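Long-range contacts in lactococcus lactis MG1363 DpsA (Lactococcus lactis, PDB 1ZS3), which probably binds DNA and, as a dodecameric member of the Dps family, probably protects the cell against oxidative stress: residues 42-47 with 116-121; 131-136 with 147-152; 97-102 with 125-130. All coordinates share one frame; numbering follows the deposited sequence.

Contact 1 (42-47 with 116-121)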
loop_
_atom_site.group_PDB
_atom_site.type_symbol
_atom_site.label_atom_id
_atom_site.label_comp_id
_atom_site.label_asym_id
_atom_site.label_seq_id
_atom_site.Cartn_x
_atom_site.Cartn_y
_atom_site.Cartn_z
ATOM N N ASN A 42 31.026 -8.000 -2.332
ATOM C CA ASN A 42 30.198 -6.925 -2.841
ATOM C C ASN A 42 30.699 -6.355 -4.161
ATOM O O ASN A 42 29.928 -6.130 -5.102
ATOM C CB ASN A 42 30.055 -5.812 -1.787
ATOM C CG ASN A 42 29.253 -4.641 -2.278
ATOM O OD1 ASN A 42 29.649 -3.499 -2.112
ATOM N ND2 ASN A 42 28.109 -4.925 -2.864
ATOM N N ILE A 43 31.993 -6.108 -4.225
ATOM C CA ILE A 43 32.612 -5.500 -5.407
ATOM C C ILE A 43 32.634 -6.518 -6.536
ATOM O O ILE A 43 32.364 -6.219 -7.690
ATOM C CB ILE A 43 34.045 -4.998 -5.087
ATOM C CG1 ILE A 43 34.047 -4.235 -3.751
ATOM C CG2 ILE A 43 34.599 -4.209 -6.270
ATOM C CD1 ILE A 43 34.503 -2.798 -3.817
ATOM N N ARG A 44 32.928 -7.744 -6.188
ATOM C CA ARG A 44 32.977 -8.825 -7.146
ATOM C C ARG A 44 31.628 -9.084 -7.767
ATOM O O ARG A 44 31.550 -9.415 -8.947
ATOM C CB ARG A 44 33.504 -10.097 -6.450
ATOM C CG ARG A 44 35.026 -10.296 -6.513
ATOM C CD ARG A 44 35.446 -11.218 -7.638
ATOM N NE ARG A 44 35.089 -12.608 -7.322
ATOM C CZ ARG A 44 34.665 -13.515 -8.205
ATOM N NH1 ARG A 44 34.516 -13.240 -9.506
ATOM N NH2 ARG A 44 34.381 -14.723 -7.748
ATOM N N LEU A 45 30.567 -8.929 -6.969
ATOM C CA LEU A 45 29.184 -9.170 -7.365
ATOM C C LEU A 45 28.678 -7.954 -8.034
ATOM O O LEU A 45 27.863 -8.063 -8.925
ATOM C CB LEU A 45 28.294 -9.469 -6.149
ATOM C CG LEU A 45 28.500 -10.872 -5.549
ATOM C CD1 LEU A 45 28.023 -10.959 -4.138
ATOM C CD2 LEU A 45 27.820 -11.954 -6.419
ATOM N N THR A 46 29.125 -6.767 -7.605
ATOM C CA THR A 46 28.926 -5.556 -8.363
ATOM C C THR A 46 29.535 -5.633 -9.764
ATOM O O THR A 46 28.906 -5.213 -10.747
ATOM C CB THR A 46 29.541 -4.385 -7.639
ATOM O OG1 THR A 46 28.850 -4.162 -6.402
ATOM C CG2 THR A 46 29.332 -3.102 -8.403
ATOM N N GLN A 47 30.758 -6.151 -9.889
ATOM C CA GLN A 47 31.360 -6.336 -11.214
ATOM C C GLN A 47 30.528 -7.297 -12.063
ATOM O O GLN A 47 30.182 -6.968 -13.201
ATOM C CB GLN A 47 32.794 -6.872 -11.078
ATOM C CG GLN A 47 33.388 -7.453 -12.395
ATOM C CD GLN A 47 34.827 -7.896 -12.251
ATOM O OE1 GLN A 47 35.086 -9.004 -11.767
ATOM N NE2 GLN A 47 35.759 -7.040 -12.666
ATOM N N GLU A 116 30.213 -20.037 -11.030
ATOM C CA GLU A 116 31.075 -21.042 -10.419
ATOM C C GLU A 116 32.122 -20.440 -9.456
ATOM O O GLU A 116 32.425 -21.021 -8.420
ATOM C CB GLU A 116 31.736 -21.841 -11.521
ATOM C CG GLU A 116 32.062 -23.268 -11.115
ATOM C CD GLU A 116 32.250 -24.167 -12.314
ATOM O OE1 GLU A 116 31.280 -24.896 -12.691
ATOM O OE2 GLU A 116 33.364 -24.092 -12.893
ATOM N N SER A 117 32.627 -19.262 -9.777
ATOM C CA SER A 117 33.549 -18.563 -8.915
ATOM C C SER A 117 32.885 -18.081 -7.645
ATOM O O SER A 117 33.553 -17.999 -6.603
ATOM C CB SER A 117 34.154 -17.400 -9.658
ATOM O OG SER A 117 33.348 -16.251 -9.549
ATOM N N PHE A 118 31.581 -17.786 -7.709
ATOM C CA PHE A 118 30.862 -17.341 -6.531
ATOM C C PHE A 118 30.484 -18.487 -5.650
ATOM O O PHE A 118 30.357 -18.273 -4.463
ATOM C CB PHE A 118 29.643 -16.525 -6.921
ATOM C CG PHE A 118 29.984 -15.158 -7.407
ATOM C CD1 PHE A 118 30.711 -14.299 -6.631
ATOM C CD2 PHE A 118 29.612 -14.750 -8.657
ATOM C CE1 PHE A 118 31.025 -13.029 -7.089
ATOM C CE2 PHE A 118 29.928 -13.496 -9.123
ATOM C CZ PHE A 118 30.644 -12.638 -8.344
ATOM N N ILE A 119 30.374 -19.688 -6.204
ATOM C CA ILE A 119 29.993 -20.841 -5.364
ATOM C C ILE A 119 31.156 -21.117 -4.463
ATOM O O ILE A 119 30.975 -21.358 -3.278
ATOM C CB ILE A 119 29.665 -22.106 -6.189
ATOM C CG1 ILE A 119 28.346 -21.898 -6.936
ATOM C CG2 ILE A 119 29.564 -23.332 -5.292
ATOM C CD1 ILE A 119 28.140 -22.830 -8.062
ATOM N N VAL A 120 32.342 -21.057 -5.055
ATOM C CA VAL A 120 33.634 -21.278 -4.363
ATOM C C VAL A 120 33.903 -20.164 -3.362
ATOM O O VAL A 120 34.073 -20.432 -2.186
ATOM C CB VAL A 120 34.826 -21.400 -5.406
ATOM C CG1 VAL A 120 36.173 -21.295 -4.742
ATOM C CG2 VAL A 120 34.701 -22.732 -6.175
ATOM N N ASP A 121 33.927 -18.915 -3.819
ATOM C CA ASP A 121 33.900 -17.760 -2.936
ATOM C C ASP A 121 33.037 -17.965 -1.664
ATOM O O ASP A 121 33.518 -17.730 -0.556
ATOM C CB ASP A 121 33.361 -16.552 -3.713
ATOM C CG ASP A 121 34.442 -15.691 -4.283
ATOM O OD1 ASP A 121 34.270 -14.468 -4.478
ATOM O OD2 ASP A 121 35.527 -16.166 -4.587
#
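Ser117 OG is the best-held polar atom here, gripped by three bonds: two come from the guanidinium of Arg44 and the third runs to Leu114 O, one turn back on its own helix. The stronger of the Arg44 bonds, from NH2 to Ser117 OG, is 2.6 Å long, nearly straight at 165° and close to the guanidinium plane, whereas the one from NH1 is weak. Along the next edge of the guanidinium, Arg44 NE and NH2 both make weak bonds to Asp121 OD1 within a long salt bridge, Arg44 NH2 lying 3.3 Å from an OD1 whose position is less certain, with the carboxylate almost perpendicular to the guanidinium. Bends at chi2 and chi3 of Arg44 lay the guanidinium flat on the Phe118 ring, planes 14° apart, as an off-centre cation-pi stack with Arg44 CZ 4.4 Å from the Phe118 centroid. Leu45 CD2 covers the opposite ring face, 3.5 Å from the centroid, so the ring is sandwiched between cation and methyl. Glu41 lies close to Asp121, and the charge of Arg44 may ease that crowding of carboxylates. Helices 27-51 and 111-138 run antiparallel here, 11.7 Å apart at the segment axes, within the four-helix bundle characteristic of Dps subunits.

Contact 2 (131-136 with 147-152)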
loop_
_atom_site.group_PDB
_atom_site.type_symbol
_atom_site.label_atom_id
_atom_site.label_comp_id
_atom_site.label_asym_id
_atom_site.label_seq_id
_atom_site.Cartn_x
_atom_site.Cartn_y
_atom_site.Cartn_z
ATOM N N ARG A 131 33.224 -20.345 12.427
ATOM C CA ARG A 131 34.064 -20.107 13.579
ATOM C C ARG A 131 33.538 -18.932 14.378
ATOM O O ARG A 131 33.510 -18.986 15.595
ATOM C CB ARG A 131 35.527 -19.876 13.144
ATOM C CG ARG A 131 36.236 -21.160 12.684
ATOM C CD ARG A 131 37.775 -21.047 12.549
ATOM N NE ARG A 131 38.191 -21.008 11.134
ATOM C CZ ARG A 131 39.440 -20.768 10.705
ATOM N NH1 ARG A 131 39.690 -20.772 9.390
ATOM N NH2 ARG A 131 40.423 -20.513 11.578
ATOM N N ALA A 132 33.116 -17.863 13.711
ATOM C CA ALA A 132 32.628 -16.701 14.421
ATOM C C ALA A 132 31.300 -17.012 15.200
ATOM O O ALA A 132 31.016 -16.405 16.228
ATOM C CB ALA A 132 32.433 -15.556 13.482
ATOM N N ILE A 133 30.494 -17.959 14.717
ATOM C CA ILE A 133 29.307 -18.376 15.427
ATOM C C ILE A 133 29.752 -18.966 16.712
ATOM O O ILE A 133 29.280 -18.537 17.752
ATOM C CB ILE A 133 28.496 -19.381 14.618
ATOM C CG1 ILE A 133 27.893 -18.648 13.412
ATOM C CG2 ILE A 133 27.453 -20.115 15.498
ATOM C CD1 ILE A 133 27.347 -19.549 12.373
ATOM N N LYS A 134 30.635 -19.972 16.642
ATOM C CA LYS A 134 31.074 -20.713 17.823
ATOM C C LYS A 134 31.726 -19.793 18.862
ATOM O O LYS A 134 31.484 -19.951 20.057
ATOM C CB LYS A 134 32.046 -21.832 17.451
ATOM C CG LYS A 134 31.473 -22.971 16.594
ATOM C CD LYS A 134 32.550 -24.034 16.343
ATOM C CE LYS A 134 32.164 -25.063 15.277
ATOM N NZ LYS A 134 33.290 -25.285 14.254
ATOM N N LEU A 135 32.545 -18.835 18.423
ATOM C CA LEU A 135 33.232 -17.904 19.326
ATOM C C LEU A 135 32.214 -17.010 19.964
ATOM O O LEU A 135 32.283 -16.759 21.167
ATOM C CB LEU A 135 34.309 -17.050 18.612
ATOM C CG LEU A 135 35.536 -17.821 18.063
ATOM C CD1 LEU A 135 36.618 -16.881 17.529
ATOM C CD2 LEU A 135 36.117 -18.815 19.088
ATOM N N ALA A 136 31.217 -16.577 19.198
ATOM C CA ALA A 136 30.247 -15.621 19.696
ATOM C C ALA A 136 29.443 -16.244 20.827
ATOM O O ALA A 136 29.105 -15.560 21.794
ATOM C CB ALA A 136 29.337 -15.149 18.565
ATOM N N GLY A 147 22.648 -13.031 14.602
ATOM C CA GLY A 147 22.914 -12.362 13.333
ATOM C C GLY A 147 23.850 -13.180 12.446
ATOM O O GLY A 147 23.650 -13.277 11.260
ATOM N N VAL A 148 24.866 -13.792 13.009
ATOM C CA VAL A 148 25.859 -14.490 12.217
ATOM C C VAL A 148 25.316 -15.837 11.749
ATOM O O VAL A 148 25.740 -16.348 10.723
ATOM C CB VAL A 148 27.169 -14.663 13.014
ATOM C CG1 VAL A 148 28.109 -15.656 12.357
ATOM C CG2 VAL A 148 27.873 -13.373 13.132
ATOM N N VAL A 149 24.347 -16.382 12.478
ATOM C CA VAL A 149 23.686 -17.594 12.047
ATOM C C VAL A 149 22.845 -17.270 10.814
ATOM O O VAL A 149 22.756 -18.036 9.853
ATOM C CB VAL A 149 22.830 -18.214 13.175
ATOM C CG1 VAL A 149 21.901 -19.292 12.627
ATOM C CG2 VAL A 149 23.711 -18.793 14.298
ATOM N N GLU A 150 22.223 -16.112 10.814
ATOM C CA GLU A 150 21.407 -15.740 9.701
ATOM C C GLU A 150 22.290 -15.787 8.475
ATOM O O GLU A 150 21.922 -16.408 7.498
ATOM C CB GLU A 150 20.828 -14.363 9.919
ATOM C CG GLU A 150 19.354 -14.349 10.325
ATOM C CD GLU A 150 18.863 -12.922 10.508
ATOM O OE1 GLU A 150 18.776 -12.164 9.485
ATOM O OE2 GLU A 150 18.649 -12.553 11.690
ATOM N N LEU A 151 23.462 -15.156 8.552
ATOM C CA LEU A 151 24.391 -15.047 7.428
ATOM C C LEU A 151 24.862 -16.412 6.913
ATOM O O LEU A 151 24.910 -16.642 5.695
ATOM C CB LEU A 151 25.585 -14.216 7.871
ATOM C CG LEU A 151 26.709 -14.014 6.872
ATOM C CD1 LEU A 151 26.191 -13.559 5.528
ATOM C CD2 LEU A 151 27.692 -13.000 7.411
ATOM N N TYR A 152 25.208 -17.299 7.835
ATOM C CA TYR A 152 25.559 -18.642 7.501
ATOM C C TYR A 152 24.504 -19.297 6.630
ATOM O O TYR A 152 24.838 -19.888 5.611
ATOM C CB TYR A 152 25.721 -19.420 8.785
ATOM C CG TYR A 152 25.954 -20.873 8.563
ATOM C CD1 TYR A 152 25.039 -21.813 9.034
ATOM C CD2 TYR A 152 27.051 -21.311 7.833
ATOM C CE1 TYR A 152 25.235 -23.152 8.808
ATOM C CE2 TYR A 152 27.245 -22.649 7.584
ATOM C CZ TYR A 152 26.320 -23.557 8.083
ATOM O OH TYR A 152 26.452 -24.865 7.874
#
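Ile133 reaches from helix 111-138 into the groove between successive turns of helix 142-165, and its branches divide the work. Its CB does not point straight at the other helix; the two branches carry the side chain across. CG1, anti to the carbonyl carbon (chi1 -69°), passes beside Val148 CG1, the valine branch that stands anti to its own backbone N. Ile133 CG2, anti to the backbone N, meets Val149 CG2 at 4.1 Å, the two side chains crossing at about a right angle. At the tip, Ile133 CD1 is carried onward by an extended chi2 of 166° and lies 3.9 Å from Tyr152 CB, one turn on from Val148, while also resting 3.9 Å from Val148 O. It thus touches the root of the tyrosine, whose hydroxyl is hydrogen-bonded to Glu82 of a neighbouring subunit. Ala132 CB adds a looser contact to Val148 CG1, at 4.5 Å. No hydrogen bond crosses this interface, and the side-chain contacts are all apolar. The segment axes approach to 9.4 Å at 160°, antiparallel, close to the turn that joins the two helices. On the bundle side, Leu31 of helix 27-51 packs on Ala132 and Val148, and Leu151 reaches Val34 and helix 55-81; Phe142 of the neighbouring subunit packs on Ile133 and Val149.

Contact 3 (97-102 with 125-130)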
loop_
_atom_site.group_PDB
_atom_site.type_symbol
_atom_site.label_atom_id
_atom_site.label_comp_id
_atom_site.label_asym_id
_atom_site.label_seq_id
_atom_site.Cartn_x
_atom_site.Cartn_y
_atom_site.Cartn_z
ATOM N N HIS A 97 40.697 -9.767 4.214
ATOM C CA HIS A 97 39.961 -10.691 3.324
ATOM C C HIS A 97 40.778 -11.916 2.939
ATOM O O HIS A 97 41.918 -11.792 2.560
ATOM C CB HIS A 97 39.446 -9.964 2.056
ATOM C CG HIS A 97 40.381 -10.054 0.873
ATOM N ND1 HIS A 97 41.316 -9.080 0.545
ATOM C CD2 HIS A 97 40.560 -11.031 -0.044
ATOM C CE1 HIS A 97 41.997 -9.442 -0.547
ATOM N NE2 HIS A 97 41.561 -10.628 -0.911
ATOM N N LYS A 98 40.247 -13.108 3.121
ATOM C CA LYS A 98 40.967 -14.305 2.697
ATOM C C LYS A 98 40.150 -15.094 1.665
ATOM O O LYS A 98 38.939 -15.040 1.640
ATOM C CB LYS A 98 41.360 -15.175 3.913
ATOM C CG LYS A 98 41.808 -14.387 5.180
ATOM C CD LYS A 98 43.337 -14.448 5.457
ATOM C CE LYS A 98 44.050 -13.139 5.068
ATOM N NZ LYS A 98 45.267 -12.834 5.907
ATOM N N PHE A 99 40.865 -15.835 0.812
ATOM C CA PHE A 99 40.337 -16.838 -0.103
ATOM C C PHE A 99 39.511 -16.295 -1.296
ATOM O O PHE A 99 39.143 -17.053 -2.185
ATOM C CB PHE A 99 39.539 -17.934 0.642
ATOM C CG PHE A 99 40.386 -18.881 1.488
ATOM C CD1 PHE A 99 41.238 -18.411 2.482
ATOM C CD2 PHE A 99 40.329 -20.262 1.279
ATOM C CE1 PHE A 99 42.009 -19.279 3.250
ATOM C CE2 PHE A 99 41.108 -21.158 2.056
ATOM C CZ PHE A 99 41.943 -20.659 3.037
ATOM N N ILE A 100 39.174 -15.015 -1.278
ATOM C CA ILE A 100 38.358 -14.383 -2.314
ATOM C C ILE A 100 39.259 -13.414 -3.029
ATOM O O ILE A 100 39.970 -12.618 -2.428
ATOM C CB ILE A 100 37.148 -13.604 -1.740
ATOM C CG1 ILE A 100 36.058 -14.568 -1.295
ATOM C CG2 ILE A 100 36.603 -12.574 -2.751
ATOM C CD1 ILE A 100 35.648 -14.352 0.142
ATOM N N THR A 101 39.203 -13.472 -4.346
ATOM C CA THR A 101 40.215 -12.823 -5.158
ATOM C C THR A 101 39.577 -12.131 -6.379
ATOM O O THR A 101 38.865 -12.754 -7.131
ATOM C CB THR A 101 41.280 -13.875 -5.579
ATOM O OG1 THR A 101 41.277 -14.052 -6.977
ATOM C CG2 THR A 101 40.984 -15.338 -5.017
ATOM N N GLU A 102 39.832 -10.846 -6.520
ATOM C CA GLU A 102 39.310 -10.055 -7.632
ATOM C C GLU A 102 40.050 -10.411 -8.920
ATOM O O GLU A 102 40.860 -11.307 -8.914
ATOM C CB GLU A 102 39.358 -8.586 -7.315
ATOM C CG GLU A 102 38.522 -8.272 -6.103
ATOM C CD GLU A 102 38.631 -6.833 -5.743
ATOM O OE1 GLU A 102 38.130 -5.988 -6.538
ATOM O OE2 GLU A 102 39.211 -6.564 -4.658
ATOM N N GLN A 125 33.682 -18.229 2.337
ATOM C CA GLN A 125 33.240 -17.328 3.406
ATOM C C GLN A 125 32.750 -18.132 4.623
ATOM O O GLN A 125 32.864 -17.637 5.763
ATOM C CB GLN A 125 32.084 -16.390 2.993
ATOM C CG GLN A 125 32.338 -15.513 1.762
ATOM C CD GLN A 125 31.300 -14.455 1.614
ATOM O OE1 GLN A 125 30.711 -14.035 2.591
ATOM N NE2 GLN A 125 31.040 -14.041 0.387
ATOM N N ASN A 126 32.260 -19.366 4.385
ATOM C CA ASN A 126 31.645 -20.193 5.460
ATOM C C ASN A 126 32.619 -20.752 6.482
ATOM O O ASN A 126 32.228 -20.944 7.613
ATOM C CB ASN A 126 30.769 -21.336 4.918
ATOM C CG ASN A 126 29.320 -20.873 4.605
ATOM O OD1 ASN A 126 28.923 -19.738 4.910
ATOM N ND2 ASN A 126 28.543 -21.749 3.988
ATOM N N MET A 127 33.860 -21.034 6.081
ATOM C CA MET A 127 34.895 -21.514 7.027
ATOM C C MET A 127 35.095 -20.528 8.171
ATOM O O MET A 127 35.291 -20.959 9.301
ATOM C CB MET A 127 36.256 -21.718 6.324
ATOM C CG MET A 127 36.382 -22.965 5.413
ATOM S SD MET A 127 37.629 -22.674 4.086
ATOM C CE MET A 127 36.759 -23.376 2.483
ATOM N N PHE A 128 35.020 -19.231 7.871
ATOM C CA PHE A 128 35.214 -18.163 8.837
ATOM C C PHE A 128 33.964 -17.793 9.651
ATOM O O PHE A 128 34.092 -17.332 10.789
ATOM C CB PHE A 128 35.706 -16.921 8.102
ATOM C CG PHE A 128 37.047 -17.080 7.457
ATOM C CD1 PHE A 128 37.205 -17.850 6.310
ATOM C CD2 PHE A 128 38.174 -16.465 8.008
ATOM C CE1 PHE A 128 38.447 -17.993 5.719
ATOM C CE2 PHE A 128 39.407 -16.611 7.412
ATOM C CZ PHE A 128 39.546 -17.371 6.262
ATOM N N ILE A 129 32.783 -17.908 9.026
ATOM C CA ILE A 129 31.511 -17.563 9.659
ATOM C C ILE A 129 31.245 -18.601 10.720
ATOM O O ILE A 129 30.925 -18.253 11.838
ATOM C CB ILE A 129 30.414 -17.491 8.555
ATOM C CG1 ILE A 129 30.513 -16.147 7.818
ATOM C CG2 ILE A 129 29.065 -17.694 9.106
ATOM C CD1 ILE A 129 29.911 -16.117 6.399
ATOM N N THR A 130 31.368 -19.857 10.310
ATOM C CA THR A 130 31.269 -21.019 11.191
ATOM C C THR A 130 31.985 -20.794 12.520
ATOM O O THR A 130 31.410 -21.008 13.587
ATOM C CB THR A 130 31.782 -22.260 10.444
ATOM O OG1 THR A 130 30.682 -22.876 9.753
ATOM C CG2 THR A 130 32.281 -23.345 11.363
#
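Phe99 takes a positive phi of 70° where the chain passes helix 111-138; its CB bond points toward the helix, and a chi1 of -71° places CG anti to the carbonyl carbon, so that the ring meets Phe128 and Met127. Phe128 has its CG in the same position, anti to the carbonyl carbon. The two form an offset edge-to-face pair, centroids 6.0 Å apart and planes at 73°, in which the edge of Phe128 is directed at the face of Phe99; the nearest atoms, Phe99 CD1 and Phe128 CZ, are 4.3 Å apart. Met127, the preceding helix residue, brings SD obliquely to the same ring, 4.9 Å from the Phe99 centroid, a Met-aromatic contact. These contacts join the irregular segment 97-102, part of the connection between helix 90-96 and helix 111-138, to the flank of the Dps four-helix bundle. Lys98 begins alongside: its CB lies 3.7 Å from Phe128 CZ and CG also touches the ring, but bends at chi2 and chi3 lead the amine away from the helix. Deeper in, Ile100 CD1 packs against Gln125 CG at 3.9 Å. Beyond that CG the glutamine chain is extended, and its NE2 donates to both Glu41 and Glu68, two bonds that fix the amide in the bundle interior. His33 adds a second edge-to-face partner for Phe128.

All three contacts draw on helix 111-138, which meets helix 27-51 in contact 1, the 97-102 connection in contact 3 and helix 142-165 in contact 2. Contacts 1 and 2 lie on opposite sides of the chain's centre, their centres about 21 Å apart, and do not touch. Contact 3 touches both. It meets contact 1 where Ile100 CG2 packs 3.5 Å from Asp121 OD1 and where Thr101 and Glu102 line the aliphatic part of Arg44; its centre is about 11 Å from that of contact 1. Toward contact 2, about 14 Å away between centres, Ile129 packs on Val148, Leu151 and Tyr152. Glu41 links contacts 1 and 3, approaching Asp121 and accepting from Gln125.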